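Local coordinates for protein putative alpha-ketoglutarate-dependent taurine dioxygenase (Burkholderia xenovorans, PDB 5HSX) that probably acts as an iron- and 2-oxoglutarate-dependent dioxygenase of the TauD/TfdA family, although its substrate is not established, at residues E70-V73 with A74-Q78. Residues are numbered along the deposited sequence; the frame is centred on the assembly and turned at random.
Sequences EQHV and AFSAQ. With EDO (1,2-ethanediol), chain S.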
ATOM      1  N   GLU B  70      21.119  -9.745 -22.243  1.00 31.85           N
ATOM      2  CA  GLU B  70      21.961  -8.775 -22.937  1.00 34.04           C
ATOM      3  C   GLU B  70      21.234  -7.455 -23.151  1.00 33.71           C
ATOM      4  O   GLU B  70      21.821  -6.381 -22.973  1.00 32.04           O
ATOM      5  CB  GLU B  70      22.435  -9.337 -24.279  1.00 41.99           C
ATOM      6  CG  GLU B  70      23.494 -10.422 -24.171  1.00 56.80           C
ATOM      7  CD  GLU B  70      22.906 -11.809 -23.955  1.00 69.43           C
ATOM      8  OE1 GLU B  70      21.699 -11.921 -23.637  1.00 67.67           O
ATOM      9  OE2 GLU B  70      23.659 -12.794 -24.116  1.00 74.52           O
ATOM     10  N   GLN B  71      19.957  -7.511 -23.540  1.00 35.01           N
ATOM     11  CA  GLN B  71      19.208  -6.276 -23.750  1.00 35.90           C
ATOM     12  C   GLN B  71      18.978  -5.544 -22.437  1.00 30.96           C
ATOM     13  O   GLN B  71      19.030  -4.311 -22.390  1.00 29.48           O
ATOM     14  CB  GLN B  71      17.883  -6.579 -24.448  1.00 31.73           C
ATOM     15  CG  GLN B  71      18.053  -6.949 -25.920  1.00 36.14           C
ATOM     16  CD  GLN B  71      16.851  -7.700 -26.482  1.00 39.95           C
ATOM     17  OE1 GLN B  71      16.010  -8.205 -25.735  1.00 36.28           O
ATOM     18  NE2 GLN B  71      16.773  -7.778 -27.808  1.00 38.90           N
ATOM     19  N   HIS B  72      18.732  -6.291 -21.359  1.00 26.57           N
ATOM     20  CA  HIS B  72      18.569  -5.694 -20.036  1.00 28.67           C
ATOM     21  C   HIS B  72      19.844  -4.965 -19.613  1.00 28.00           C
ATOM     22  O   HIS B  72      19.798  -3.825 -19.130  1.00 27.70           O
ATOM     23  CB  HIS B  72      18.184  -6.805 -19.049  1.00 28.32           C
ATOM     24  CG  HIS B  72      17.861  -6.342 -17.661  1.00 26.12           C
ATOM     25  ND1 HIS B  72      17.376  -7.205 -16.697  1.00 26.44           N
ATOM     26  CD2 HIS B  72      17.952  -5.129 -17.066  1.00 24.46           C
ATOM     27  CE1 HIS B  72      17.181  -6.542 -15.572  1.00 26.55           C
ATOM     28  NE2 HIS B  72      17.524  -5.281 -15.768  1.00 25.32           N
ATOM     29  N   VAL B  73      20.999  -5.604 -19.801  1.00 27.28           N
ATOM     30  CA  VAL B  73      22.264  -4.959 -19.459  1.00 28.53           C
ATOM     31  C   VAL B  73      22.500  -3.748 -20.351  1.00 30.82           C
ATOM     32  O   VAL B  73      22.918  -2.682 -19.877  1.00 28.48           O
ATOM     33  CB  VAL B  73      23.426  -5.968 -19.552  1.00 28.03           C
ATOM     34  CG1 VAL B  73      24.781  -5.251 -19.485  1.00 30.63           C
ATOM     35  CG2 VAL B  73      23.307  -7.008 -18.441  1.00 27.19           C
ATOM     36  N   ALA B  74      22.232  -3.886 -21.654  1.00 30.49           N
ATOM     37  CA  ALA B  74      22.467  -2.779 -22.579  1.00 32.16           C
ATOM     38  C   ALA B  74      21.600  -1.573 -22.236  1.00 32.18           C
ATOM     39  O   ALA B  74      22.065  -0.428 -22.293  1.00 32.86           O
ATOM     40  CB  ALA B  74      22.218  -3.228 -24.019  1.00 34.94           C
ATOM     41  N   PHE B  75      20.337  -1.810 -21.873  1.00 28.02           N
ATOM     42  CA  PHE B  75      19.489  -0.704 -21.443  1.00 29.40           C
ATOM     43  C   PHE B  75      20.058  -0.033 -20.205  1.00 31.90           C
ATOM     44  O   PHE B  75      20.110   1.200 -20.123  1.00 30.85           O
ATOM     45  CB  PHE B  75      18.069  -1.194 -21.162  1.00 29.75           C
ATOM     46  CG  PHE B  75      17.195  -0.169 -20.478  1.00 31.23           C
ATOM     47  CD1 PHE B  75      16.628   0.872 -21.199  1.00 34.38           C
ATOM     48  CD2 PHE B  75      16.934  -0.250 -19.117  1.00 33.76           C
ATOM     49  CE1 PHE B  75      15.817   1.817 -20.574  1.00 29.18           C
ATOM     50  CE2 PHE B  75      16.125   0.698 -18.484  1.00 32.30           C
ATOM     51  CZ  PHE B  75      15.569   1.730 -19.221  1.00 27.97           C
ATOM     52  N   SER B  76      20.491  -0.838 -19.231  1.00 25.61           N
ATOM     53  CA  SER B  76      20.979  -0.297 -17.969  1.00 22.55           C
ATOM     54  C   SER B  76      22.230   0.548 -18.164  1.00 23.05           C
ATOM     55  O   SER B  76      22.390   1.585 -17.508  1.00 26.39           O
ATOM     56  CB  SER B  76      21.262  -1.441 -17.003  1.00 27.97           C
ATOM     57  OG  SER B  76      20.141  -2.289 -16.903  1.00 25.95           O
ATOM     58  N   ALA B  77      23.130   0.121 -19.051  1.00 24.07           N
ATOM     59  CA  ALA B  77      24.411   0.810 -19.204  1.00 25.39           C
ATOM     60  C   ALA B  77      24.255   2.209 -19.776  1.00 31.62           C
ATOM     61  O   ALA B  77      25.204   3.002 -19.722  1.00 31.96           O
ATOM     62  CB  ALA B  77      25.356  -0.004 -20.094  1.00 31.83           C
ATOM     63  N   GLN B  78      23.086   2.530 -20.328  1.00 29.82           N
ATOM     64  CA  GLN B  78      22.837   3.880 -20.815  1.00 33.43           C
ATOM     65  C   GLN B  78      22.648   4.877 -19.681  1.00 34.18           C
ATOM     66  O   GLN B  78      22.642   6.087 -19.933  1.00 31.08           O
ATOM     67  CB  GLN B  78      21.611   3.880 -21.733  1.00 29.87           C
ATOM     68  CG  GLN B  78      21.797   3.012 -22.973  1.00 35.19           C
ATOM     69  CD  GLN B  78      20.521   2.833 -23.783  1.00 43.77           C
ATOM     70  OE1 GLN B  78      20.534   2.944 -25.010  1.00 45.37           O
ATOM     71  NE2 GLN B  78      19.418   2.537 -23.101  1.00 44.33           N
TER
HETATM   72  C1  EDO S 407      18.401 -14.155 -22.356  1.00 60.44           C
HETATM   73  O1  EDO S 407      19.821 -14.265 -22.522  1.00 68.45           O
HETATM   74  C2  EDO S 407      17.991 -14.727 -21.006  1.00 62.30           C
HETATM   75  O2  EDO S 407      16.713 -14.213 -20.619  1.00 60.33           O
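The imidazole of H72 meets the hydroxyl of S76 one turn further along the helix, CD2 lying 3.6 Å from OG, with the oxygen approaching the ring obliquely. Both ring nitrogens are hydrogen-bonded outside the helix: ND1 accepts from R139 NH1 and NE2 donates to I137 O, which limits rotation of the buried ring. The other flat group, the phenyl ring of F75, has CG anti to the backbone N (chi1 170°), a torsion that lets it pack on I137 and meet the ring of F79 with the planes at about 60°. F75 joins the preceding turn through its backbone N, hydrogen-bonded to Q71 O at 2.9 Å, with CB close beside the same oxygen.

Helix 69-77 presses its H72, F75 and S76 side against strand 135-140 of the mixed sheet, part of the cupin-like core of this family, with the H72 side chain about 14 Å from the bound sodium ion.

H72 O is gripped twice by one residue: S76 N donates at 3.1 Å and S76 OG at 2.7 Å, from opposite faces of the carbonyl plane. Such a serine hydroxyl bonded back to the i-4 carbonyl is a familiar helix feature. Here OG sits beside its own backbone N (chi1 -52°), within range of that carbonyl, and is also hydrogen-bonded to T291 OG1. Regular i to i+4 bonds, A74 N to E70 O and A77 N to V73 O, each 2.9 Å, run along the more exposed side. Near the start of the helix, E70 OE1 accepts a hydrogen bond of 3.2 Å from O1 of a 1,2-ethanediol, probably a crystallisation additive.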